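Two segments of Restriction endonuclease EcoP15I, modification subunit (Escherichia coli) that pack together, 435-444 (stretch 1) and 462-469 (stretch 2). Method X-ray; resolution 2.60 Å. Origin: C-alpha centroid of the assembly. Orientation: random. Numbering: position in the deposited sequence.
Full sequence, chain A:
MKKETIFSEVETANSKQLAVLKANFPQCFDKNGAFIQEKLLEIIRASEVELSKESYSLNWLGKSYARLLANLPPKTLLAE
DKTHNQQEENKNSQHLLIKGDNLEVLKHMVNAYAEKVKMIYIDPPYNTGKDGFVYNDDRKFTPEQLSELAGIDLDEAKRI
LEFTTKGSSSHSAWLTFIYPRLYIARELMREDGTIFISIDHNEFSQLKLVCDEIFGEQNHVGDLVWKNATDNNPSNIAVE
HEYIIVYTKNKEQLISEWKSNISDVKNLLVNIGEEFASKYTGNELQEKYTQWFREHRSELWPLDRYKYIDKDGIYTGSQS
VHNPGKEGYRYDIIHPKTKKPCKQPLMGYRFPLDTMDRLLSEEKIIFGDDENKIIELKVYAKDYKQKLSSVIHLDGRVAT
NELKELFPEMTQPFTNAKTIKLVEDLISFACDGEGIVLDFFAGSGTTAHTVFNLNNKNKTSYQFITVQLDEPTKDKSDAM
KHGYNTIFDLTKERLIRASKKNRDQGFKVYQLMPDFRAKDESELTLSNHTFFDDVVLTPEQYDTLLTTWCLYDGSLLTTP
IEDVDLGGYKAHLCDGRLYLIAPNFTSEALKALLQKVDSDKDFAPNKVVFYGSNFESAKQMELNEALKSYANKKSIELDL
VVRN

Stretch 1 (435-444) GIVLDFFAGS
Stretch 2, residues 462-469: YQFITVQL

Strands 435-439 and 462-468 run side by side in parallel, their axes 4.7 Å apart at closest and 24° from aligned. I436 pairs with Q463, V437 with F464, L438 with I465 and D439 with T466, CA to CA 4.7 to 4.9 Å. V437 and D439 each bond twice, straddling F464 and T466: V437 N to Q463 O is 2.8 Å and I465 N to V437 O 3.0 Å; D439 N to I465 O is 3.0 Å and V467 N to D439 O 2.9 Å. Q463 N also donates to G435 O, 3.1 Å. G435, at phi 127°, psi 157°, would jam a CB against the preceding carbonyl.

On one face I465 lies between two neighbours: its m, t conformer carries CD1 to 3.7 Å from CG2 of I436 (m, t), while its CG2 faces CD1 of L438 (t, chi2 81°) at 3.6 Å. The other face carries V437 (t), F464 (p, ring end leading away), D439 (t) and T466 (p); D439 CB meets T466 CG2 at 3.7 Å.

Beyond D439 the chain turns. F440 (p) sets CB 4.1 Å from CG2 of V467 (t), its ring leading away. D439 OD1 accepts F441 N at 3.1 Å, bracing the turn, and A442 N reaches V467 O at 3.0 Å. Q468 (t, p, chi3 67°) folds its end closer, so OE1 takes a weak bond from G443 N, 3.1 Å, while NE2 donates to L469 O, 2.9 Å.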

# COMPACT_ATOMS: atom_id res chain seq x y z
N GLY A 435 -9.81 -4.73 -17.03
CA GLY A 435 -9.96 -4.09 -15.73
C GLY A 435 -10.62 -2.74 -15.69
O GLY A 435 -10.63 -2.01 -16.68
N ILE A 436 -11.17 -2.41 -14.52
CA ILE A 436 -11.84 -1.15 -14.24
C ILE A 436 -10.78 -0.12 -13.88
O ILE A 436 -9.91 -0.40 -13.05
CB ILE A 436 -12.90 -1.36 -13.10
CG1 ILE A 436 -14.13 -2.17 -13.61
CG2 ILE A 436 -13.31 -0.06 -12.41
CD1 ILE A 436 -15.10 -2.72 -12.51
N VAL A 437 -10.80 1.06 -14.56
CA VAL A 437 -9.87 2.16 -14.30
C VAL A 437 -10.70 3.30 -13.72
O VAL A 437 -11.64 3.74 -14.37
CB VAL A 437 -9.01 2.59 -15.52
CG1 VAL A 437 -8.22 3.85 -15.22
CG2 VAL A 437 -8.07 1.46 -15.94
N LEU A 438 -10.38 3.74 -12.48
CA LEU A 438 -11.15 4.78 -11.82
C LEU A 438 -10.41 6.11 -11.61
O LEU A 438 -9.32 6.12 -11.04
CB LEU A 438 -11.81 4.25 -10.52
CG LEU A 438 -12.50 5.27 -9.60
CD1 LEU A 438 -13.89 5.61 -10.09
CD2 LEU A 438 -12.54 4.81 -8.17
N ASP A 439 -11.02 7.22 -12.03
CA ASP A 439 -10.47 8.56 -11.79
C ASP A 439 -11.56 9.37 -11.12
O ASP A 439 -12.57 9.63 -11.75
CB ASP A 439 -9.99 9.26 -13.10
CG ASP A 439 -9.10 10.47 -12.90
OD1 ASP A 439 -9.26 11.20 -11.88
OD2 ASP A 439 -8.20 10.68 -13.72
N PHE A 440 -11.39 9.72 -9.85
CA PHE A 440 -12.42 10.49 -9.14
C PHE A 440 -12.17 12.00 -9.06
O PHE A 440 -12.92 12.70 -8.41
CB PHE A 440 -12.83 9.82 -7.81
CG PHE A 440 -11.72 9.52 -6.82
CD1 PHE A 440 -11.35 10.45 -5.86
CD2 PHE A 440 -11.09 8.28 -6.82
CE1 PHE A 440 -10.32 10.17 -4.94
CE2 PHE A 440 -10.08 8.00 -5.90
CZ PHE A 440 -9.69 8.94 -4.98
N PHE A 441 -11.15 12.49 -9.80
CA PHE A 441 -10.79 13.90 -10.02
C PHE A 441 -10.64 14.00 -11.54
O PHE A 441 -9.57 14.37 -12.01
CB PHE A 441 -9.45 14.29 -9.33
CG PHE A 441 -9.51 14.46 -7.83
CD1 PHE A 441 -10.04 15.63 -7.27
CD2 PHE A 441 -9.07 13.46 -6.97
CE1 PHE A 441 -10.10 15.78 -5.88
CE2 PHE A 441 -9.15 13.62 -5.59
CZ PHE A 441 -9.66 14.78 -5.05
N ALA A 442 -11.70 13.61 -12.31
CA ALA A 442 -11.70 13.56 -13.78
C ALA A 442 -10.86 14.64 -14.49
O ALA A 442 -10.11 14.32 -15.44
CB ALA A 442 -13.12 13.55 -14.33
N GLY A 443 -11.00 15.88 -14.01
CA GLY A 443 -10.35 17.06 -14.54
C GLY A 443 -10.97 17.43 -15.87
O GLY A 443 -12.10 17.90 -15.91
N SER A 444 -10.24 17.14 -16.96
CA SER A 444 -10.61 17.37 -18.34
C SER A 444 -11.18 16.13 -19.02
O SER A 444 -11.76 16.26 -20.09
CB SER A 444 -9.41 17.89 -19.13
OG SER A 444 -8.21 17.16 -18.93
N TYR A 462 -10.71 -2.25 -21.29
CA TYR A 462 -10.80 -1.70 -19.93
C TYR A 462 -12.14 -0.97 -19.85
O TYR A 462 -12.72 -0.64 -20.88
CB TYR A 462 -9.68 -0.69 -19.62
CG TYR A 462 -8.28 -1.14 -19.95
CD1 TYR A 462 -7.63 -2.12 -19.20
CD2 TYR A 462 -7.55 -0.51 -20.96
CE1 TYR A 462 -6.33 -2.53 -19.50
CE2 TYR A 462 -6.24 -0.89 -21.24
CZ TYR A 462 -5.65 -1.92 -20.52
OH TYR A 462 -4.37 -2.31 -20.82
N GLN A 463 -12.62 -0.69 -18.64
CA GLN A 463 -13.84 0.09 -18.47
C GLN A 463 -13.44 1.28 -17.64
O GLN A 463 -12.69 1.15 -16.68
CB GLN A 463 -14.92 -0.70 -17.75
CG GLN A 463 -15.11 -2.10 -18.29
CD GLN A 463 -15.68 -2.98 -17.21
OE1 GLN A 463 -16.87 -2.89 -16.87
NE2 GLN A 463 -14.81 -3.81 -16.64
N PHE A 464 -13.89 2.45 -18.02
CA PHE A 464 -13.55 3.61 -17.22
C PHE A 464 -14.73 4.05 -16.36
O PHE A 464 -15.88 3.95 -16.78
CB PHE A 464 -12.99 4.77 -18.09
CG PHE A 464 -13.97 5.60 -18.90
CD1 PHE A 464 -14.86 6.48 -18.28
CD2 PHE A 464 -13.92 5.59 -20.30
CE1 PHE A 464 -15.75 7.26 -19.03
CE2 PHE A 464 -14.80 6.39 -21.05
CZ PHE A 464 -15.70 7.22 -20.42
N ILE A 465 -14.42 4.56 -15.17
CA ILE A 465 -15.37 5.19 -14.27
C ILE A 465 -14.65 6.46 -13.88
O ILE A 465 -13.53 6.37 -13.40
CB ILE A 465 -15.79 4.34 -13.03
CG1 ILE A 465 -16.32 2.96 -13.40
CG2 ILE A 465 -16.79 5.10 -12.15
CD1 ILE A 465 -16.36 1.97 -12.20
N THR A 466 -15.23 7.64 -14.19
CA THR A 466 -14.68 8.95 -13.82
C THR A 466 -15.71 9.83 -13.13
O THR A 466 -16.87 9.85 -13.53
CB THR A 466 -13.87 9.70 -14.93
OG1 THR A 466 -14.75 10.20 -15.95
CG2 THR A 466 -12.72 8.87 -15.52
N VAL A 467 -15.28 10.54 -12.09
CA VAL A 467 -16.11 11.42 -11.28
C VAL A 467 -15.67 12.88 -11.41
O VAL A 467 -14.48 13.17 -11.39
CB VAL A 467 -16.22 10.95 -9.81
CG1 VAL A 467 -17.39 11.64 -9.10
CG2 VAL A 467 -16.38 9.42 -9.73
N GLN A 468 -16.64 13.78 -11.55
CA GLN A 468 -16.40 15.20 -11.70
C GLN A 468 -17.49 16.03 -11.00
O GLN A 468 -18.67 15.85 -11.27
CB GLN A 468 -16.27 15.55 -13.20
CG GLN A 468 -15.90 17.01 -13.53
CD GLN A 468 -14.75 17.54 -12.71
OE1 GLN A 468 -13.58 17.10 -12.84
NE2 GLN A 468 -15.06 18.50 -11.86
N LEU A 469 -17.07 16.93 -10.11
CA LEU A 469 -17.96 17.85 -9.39
C LEU A 469 -18.50 18.90 -10.33
O LEU A 469 -17.77 19.43 -11.16
CB LEU A 469 -17.20 18.53 -8.23
CG LEU A 469 -18.01 19.44 -7.29
CD1 LEU A 469 -19.09 18.67 -6.54
CD2 LEU A 469 -17.10 20.18 -6.32